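Local coordinates for protein lipoxygenase (Cyanothece sp., PDB 5EK8) that probably adds molecular oxygen to polyunsaturated fatty acids at a non-heme iron, acting as a 9R-lipoxygenase, at residues Glu50-Asp63 / Lys151-Tyr165. Numbering follows the deposited sequence.
Sequences EQLNKATGQLLFSD and KTYDFGTLTVPYWPY
In the beta-sandwich PLAT domain, Asn53-Phe61 and Thr152-Val160 pair as parallel strands, the former lying between the latter and antiparallel strand 97-102. A beta bulge shifts the register by one residue between the Thr56-Asp154 and Gln58-Thr157 pairs; there Thr56 O accepts Phe155 N (2.9 Å), then Gly156 O accepts Gln58 N (2.9 Å). Beside the bulge, Thr56 OG1 donates to Asp154 OD1 (3.1 Å) on the anti side, tilted 23° out of the carboxylate plane. On the same face the Lys54 chain runs alongside Thr152, CE 3.6 Å from CG2, before its NZ salt-bridges Glu99. The Phe155 ring instead turns its edge to Ala55 CB (3.8 Å from CE2). With CG anti to the backbone N (chi1 -165°), Asn53 swings its amide against Lys151, ND2 lying 3.4 Å from Lys151 CA and bonding Gln150 O. Were this amide lost to an alanine, the Gln150 carbonyl would probably lack that donor and the entry to strand 152-160 be less firmly held. At the far end Asp63 OD1 accepts Tyr165 N (3.0 Å) nearly along its C-O axis and salt-bridges Arg376 of helix 337-377, on which Tyr165 packs and which carries iron ligands His359 and His364, so this carboxylate probably helps tie sandwich to catalytic domain.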
loop_
_atom_site.group_PDB
_atom_site.type_symbol
_atom_site.label_atom_id
_atom_site.label_comp_id
_atom_site.label_asym_id
_atom_site.label_seq_id
_atom_site.Cartn_x
_atom_site.Cartn_y
_atom_site.Cartn_z
ATOM N N GLU A 50 14.122 47.780 -4.673
ATOM C CA GLU A 50 14.259 48.620 -5.856
ATOM C C GLU A 50 15.535 48.254 -6.602
ATOM O O GLU A 50 15.584 48.276 -7.832
ATOM C CB GLU A 50 14.276 50.104 -5.479
ATOM C CG GLU A 50 13.074 50.565 -4.670
ATOM C CD GLU A 50 13.218 50.274 -3.188
ATOM O OE1 GLU A 50 14.367 50.113 -2.723
ATOM O OE2 GLU A 50 12.184 50.206 -2.490
ATOM N N GLN A 51 16.564 47.911 -5.835
ATOM C CA GLN A 51 17.860 47.550 -6.386
ATOM C C GLN A 51 17.830 46.137 -6.962
ATOM O O GLN A 51 18.727 45.733 -7.703
ATOM C CB GLN A 51 18.936 47.661 -5.307
ATOM C CG GLN A 51 20.356 47.690 -5.841
ATOM C CD GLN A 51 21.365 48.008 -4.760
ATOM O OE1 GLN A 51 21.000 48.314 -3.625
ATOM N NE2 GLN A 51 22.646 47.944 -5.108
ATOM N N LEU A 52 16.786 45.391 -6.615
ATOM C CA LEU A 52 16.618 44.022 -7.085
ATOM C C LEU A 52 15.899 43.960 -8.427
ATOM O O LEU A 52 15.258 44.920 -8.853
ATOM C CB LEU A 52 15.849 43.200 -6.049
ATOM C CG LEU A 52 16.654 42.669 -4.864
ATOM C CD1 LEU A 52 15.817 42.661 -3.595
ATOM C CD2 LEU A 52 17.164 41.274 -5.172
ATOM N N ASN A 53 16.024 42.815 -9.087
ATOM C CA ASN A 53 15.327 42.539 -10.333
ATOM C C ASN A 53 14.181 41.565 -10.045
ATOM O O ASN A 53 14.078 41.044 -8.932
ATOM C CB ASN A 53 16.307 41.973 -11.366
ATOM C CG ASN A 53 15.755 41.989 -12.778
ATOM O OD1 ASN A 53 14.638 41.530 -13.032
ATOM N ND2 ASN A 53 16.540 42.524 -13.708
ATOM N N LYS A 54 13.317 41.314 -11.025
ATOM C CA LYS A 54 12.179 40.432 -10.779
ATOM C C LYS A 54 11.866 39.482 -11.937
ATOM O O LYS A 54 12.118 39.781 -13.106
ATOM C CB LYS A 54 10.935 41.263 -10.433
ATOM C CG LYS A 54 9.822 41.217 -11.468
ATOM C CD LYS A 54 8.528 41.792 -10.918
ATOM C CE LYS A 54 8.689 43.242 -10.499
ATOM N NZ LYS A 54 7.385 43.849 -10.120
ATOM N N ALA A 55 11.324 38.322 -11.580
ATOM C CA ALA A 55 10.873 37.325 -12.536
ATOM C C ALA A 55 9.455 36.892 -12.177
ATOM O O ALA A 55 9.175 36.569 -11.028
ATOM C CB ALA A 55 11.813 36.131 -12.554
ATOM N N THR A 56 8.558 36.889 -13.154
ATOM C CA THR A 56 7.165 36.569 -12.871
ATOM C C THR A 56 6.661 35.420 -13.720
ATOM O O THR A 56 7.309 35.010 -14.689
ATOM C CB THR A 56 6.241 37.778 -13.106
ATOM O OG1 THR A 56 6.316 38.180 -14.479
ATOM C CG2 THR A 56 6.634 38.944 -12.210
ATOM N N GLY A 57 5.496 34.900 -13.351
ATOM C CA GLY A 57 4.866 33.876 -14.168
ATOM C C GLY A 57 3.786 33.092 -13.459
ATOM O O GLY A 57 3.368 33.450 -12.364
ATOM N N GLN A 58 3.323 32.023 -14.094
ATOM C CA GLN A 58 2.321 31.154 -13.495
ATOM C C GLN A 58 2.612 29.696 -13.811
ATOM O O GLN A 58 2.907 29.347 -14.953
ATOM C CB GLN A 58 0.920 31.523 -13.979
ATOM C CG GLN A 58 -0.175 30.645 -13.398
ATOM C CD GLN A 58 -1.553 31.023 -13.900
ATOM O OE1 GLN A 58 -1.719 31.424 -15.051
ATOM N NE2 GLN A 58 -2.551 30.901 -13.033
ATOM N N LEU A 59 2.528 28.848 -12.792
ATOM C CA LEU A 59 2.790 27.424 -12.955
ATOM C C LEU A 59 1.522 26.592 -12.818
ATOM O O LEU A 59 0.725 26.802 -11.907
ATOM C CB LEU A 59 3.826 26.953 -11.938
ATOM C CG LEU A 59 5.193 27.635 -12.003
ATOM C CD1 LEU A 59 6.186 26.919 -11.094
ATOM C CD2 LEU A 59 5.703 27.692 -13.440
ATOM N N LEU A 60 1.350 25.642 -13.730
ATOM C CA LEU A 60 0.202 24.742 -13.705
ATOM C C LEU A 60 0.653 23.280 -13.713
ATOM O O LEU A 60 1.721 22.963 -14.234
ATOM C CB LEU A 60 -0.712 25.012 -14.903
ATOM C CG LEU A 60 -1.166 26.454 -15.144
ATOM C CD1 LEU A 60 -1.960 26.548 -16.430
ATOM C CD2 LEU A 60 -1.989 26.976 -13.981
ATOM N N PHE A 61 -0.151 22.395 -13.126
ATOM C CA PHE A 61 0.064 20.959 -13.287
ATOM C C PHE A 61 0.003 20.615 -14.771
ATOM O O PHE A 61 -0.825 21.163 -15.501
ATOM C CB PHE A 61 -0.987 20.142 -12.533
ATOM C CG PHE A 61 -0.837 20.165 -11.042
ATOM C CD1 PHE A 61 -0.146 19.161 -10.390
ATOM C CD2 PHE A 61 -1.411 21.175 -10.289
ATOM C CE1 PHE A 61 -0.016 19.170 -9.019
ATOM C CE2 PHE A 61 -1.286 21.187 -8.913
ATOM C CZ PHE A 61 -0.590 20.180 -8.278
ATOM N N SER A 62 0.862 19.706 -15.217
ATOM C CA SER A 62 0.871 19.318 -16.624
ATOM C C SER A 62 -0.365 18.499 -17.020
ATOM O O SER A 62 -0.786 18.538 -18.177
ATOM C CB SER A 62 2.140 18.528 -16.953
ATOM O OG SER A 62 2.193 17.328 -16.204
ATOM N N ASP A 63 -0.950 17.773 -16.067
ATOM C CA ASP A 63 -2.034 16.841 -16.387
ATOM C C ASP A 63 -3.444 17.389 -16.149
ATOM O O ASP A 63 -4.364 17.051 -16.893
ATOM C CB ASP A 63 -1.859 15.522 -15.613
ATOM C CG ASP A 63 -1.735 15.715 -14.104
ATOM O OD1 ASP A 63 -1.553 14.693 -13.402
ATOM O OD2 ASP A 63 -1.811 16.863 -13.618
ATOM N N LYS A 151 14.235 44.607 -15.992
ATOM C CA LYS A 151 13.979 44.570 -14.554
ATOM C C LYS A 151 12.804 43.652 -14.217
ATOM O O LYS A 151 12.535 43.388 -13.046
ATOM C CB LYS A 151 13.729 45.975 -14.003
ATOM C CG LYS A 151 14.112 46.108 -12.534
ATOM C CD LYS A 151 14.037 47.542 -12.038
ATOM C CE LYS A 151 15.229 47.864 -11.147
ATOM N NZ LYS A 151 14.964 49.030 -10.256
ATOM N N THR A 152 12.103 43.179 -15.246
ATOM C CA THR A 152 11.072 42.154 -15.089
ATOM C C THR A 152 11.142 41.155 -16.240
ATOM O O THR A 152 10.937 41.523 -17.398
ATOM C CB THR A 152 9.639 42.743 -15.053
ATOM O OG1 THR A 152 9.303 43.270 -16.343
ATOM C CG2 THR A 152 9.500 43.836 -13.999
ATOM N N TYR A 153 11.432 39.895 -15.930
ATOM C CA TYR A 153 11.373 38.847 -16.945
ATOM C C TYR A 153 10.205 37.913 -16.674
ATOM O O TYR A 153 10.067 37.387 -15.572
ATOM C CB TYR A 153 12.671 38.043 -17.004
ATOM C CG TYR A 153 12.609 36.921 -18.021
ATOM C CD1 TYR A 153 12.780 37.179 -19.378
ATOM C CD2 TYR A 153 12.364 35.608 -17.630
ATOM C CE1 TYR A 153 12.716 36.162 -20.316
ATOM C CE2 TYR A 153 12.297 34.582 -18.563
ATOM C CZ TYR A 153 12.474 34.866 -19.903
ATOM O OH TYR A 153 12.412 33.853 -20.835
ATOM N N ASP A 154 9.376 37.692 -17.687
ATOM C CA ASP A 154 8.158 36.911 -17.514
ATOM C C ASP A 154 8.208 35.565 -18.235
ATOM O O ASP A 154 8.390 35.507 -19.451
ATOM C CB ASP A 154 6.949 37.717 -17.995
ATOM C CG ASP A 154 5.656 36.927 -17.938
ATOM O OD1 ASP A 154 5.257 36.511 -16.828
ATOM O OD2 ASP A 154 5.031 36.735 -19.005
ATOM N N PHE A 155 8.042 34.487 -17.473
ATOM C CA PHE A 155 7.972 33.149 -18.050
ATOM C C PHE A 155 6.603 32.911 -18.672
ATOM O O PHE A 155 6.447 32.076 -19.564
ATOM C CB PHE A 155 8.241 32.077 -16.992
ATOM C CG PHE A 155 9.611 32.147 -16.382
ATOM C CD1 PHE A 155 10.612 31.284 -16.797
ATOM C CD2 PHE A 155 9.894 33.067 -15.385
ATOM C CE1 PHE A 155 11.874 31.338 -16.233
ATOM C CE2 PHE A 155 11.152 33.130 -14.817
ATOM C CZ PHE A 155 12.145 32.263 -15.241
ATOM N N GLY A 156 5.612 33.651 -18.189
ATOM C CA GLY A 156 4.239 33.426 -18.588
ATOM C C GLY A 156 3.733 32.161 -17.929
ATOM O O GLY A 156 4.239 31.760 -16.880
ATOM N N THR A 157 2.738 31.531 -18.543
ATOM C CA THR A 157 2.169 30.296 -18.013
ATOM C C THR A 157 2.911 29.064 -18.525
ATOM O O THR A 157 3.066 28.867 -19.728
ATOM C CB THR A 157 0.669 30.180 -18.359
ATOM O OG1 THR A 157 -0.092 30.922 -17.399
ATOM C CG2 THR A 157 0.213 28.728 -18.331
ATOM N N LEU A 158 3.374 28.241 -17.593
ATOM C CA LEU A 158 4.061 27.003 -17.930
ATOM C C LEU A 158 3.436 25.839 -17.180
ATOM O O LEU A 158 2.819 26.030 -16.131
ATOM C CB LEU A 158 5.548 27.105 -17.597
ATOM C CG LEU A 158 6.284 28.305 -18.190
ATOM C CD1 LEU A 158 7.718 28.335 -17.691
ATOM C CD2 LEU A 158 6.230 28.274 -19.715
ATOM N N THR A 159 3.593 24.635 -17.718
ATOM C CA THR A 159 3.098 23.439 -17.049
ATOM C C THR A 159 4.243 22.677 -16.398
ATOM O O THR A 159 5.369 22.679 -16.895
ATOM C CB THR A 159 2.346 22.501 -18.019
ATOM O OG1 THR A 159 3.192 22.169 -19.127
ATOM C CG2 THR A 159 1.075 23.166 -18.536
ATOM N N VAL A 160 3.946 22.031 -15.274
ATOM C CA VAL A 160 4.936 21.248 -14.549
ATOM C C VAL A 160 4.404 19.847 -14.273
ATOM O O VAL A 160 3.318 19.694 -13.720
ATOM C CB VAL A 160 5.327 21.918 -13.210
ATOM C CG1 VAL A 160 6.368 21.076 -12.469
ATOM C CG2 VAL A 160 5.840 23.341 -13.447
ATOM N N PRO A 161 5.167 18.817 -14.664
ATOM C CA PRO A 161 4.773 17.435 -14.377
ATOM C C PRO A 161 5.050 17.050 -12.926
ATOM O O PRO A 161 5.894 16.192 -12.665
ATOM C CB PRO A 161 5.637 16.620 -15.340
ATOM C CG PRO A 161 6.863 17.442 -15.503
ATOM C CD PRO A 161 6.418 18.882 -15.440
ATOM N N TYR A 162 4.340 17.682 -11.997
ATOM C CA TYR A 162 4.527 17.403 -10.581
ATOM C C TYR A 162 3.554 16.333 -10.095
ATOM O O TYR A 162 2.343 16.563 -10.033
ATOM C CB TYR A 162 4.361 18.679 -9.758
ATOM C CG TYR A 162 4.748 18.519 -8.305
ATOM C CD1 TYR A 162 3.778 18.480 -7.308
ATOM C CD2 TYR A 162 6.088 18.397 -7.931
ATOM C CE1 TYR A 162 4.128 18.331 -5.978
ATOM C CE2 TYR A 162 6.451 18.250 -6.597
ATOM C CZ TYR A 162 5.465 18.217 -5.626
ATOM O OH TYR A 162 5.800 18.074 -4.301
ATOM N N TRP A 163 4.104 15.174 -9.736
ATOM C CA TRP A 163 3.325 14.007 -9.322
ATOM C C TRP A 163 2.188 13.707 -10.287
ATOM O O TRP A 163 1.023 13.686 -9.890
ATOM C CB TRP A 163 2.769 14.206 -7.910
ATOM C CG TRP A 163 3.779 13.969 -6.831
ATOM C CD1 TRP A 163 4.844 14.761 -6.514
ATOM C CD2 TRP A 163 3.817 12.862 -5.922
ATOM N NE1 TRP A 163 5.545 14.216 -5.463
ATOM C CE2 TRP A 163 4.933 13.051 -5.082
ATOM C CE3 TRP A 163 3.016 11.731 -5.735
ATOM C CZ2 TRP A 163 5.268 12.151 -4.073
ATOM C CZ3 TRP A 163 3.352 10.837 -4.729
ATOM C CH2 TRP A 163 4.466 11.054 -3.912
ATOM N N PRO A 164 2.521 13.468 -11.564
ATOM C CA PRO A 164 1.463 13.283 -12.559
ATOM C C PRO A 164 0.704 11.984 -12.345
ATOM O O PRO A 164 1.277 11.023 -11.829
ATOM C CB PRO A 164 2.229 13.258 -13.882
ATOM C CG PRO A 164 3.572 12.735 -13.515
ATOM C CD PRO A 164 3.864 13.277 -12.144
ATOM N N TYR A 165 -0.570 11.963 -12.728
ATOM C CA TYR A 165 -1.370 10.750 -12.638
ATOM C C TYR A 165 -1.095 9.824 -13.814
ATOM O O TYR A 165 -0.871 10.279 -14.935
ATOM C CB TYR A 165 -2.860 11.085 -12.581
ATOM C CG TYR A 165 -3.356 11.482 -11.212
ATOM C CD1 TYR A 165 -3.673 10.521 -10.267
ATOM C CD2 TYR A 165 -3.514 12.814 -10.865
ATOM C CE1 TYR A 165 -4.130 10.872 -9.018
ATOM C CE2 TYR A 165 -3.974 13.173 -9.611
ATOM C CZ TYR A 165 -4.278 12.196 -8.693
ATOM O OH TYR A 165 -4.737 12.536 -7.442
#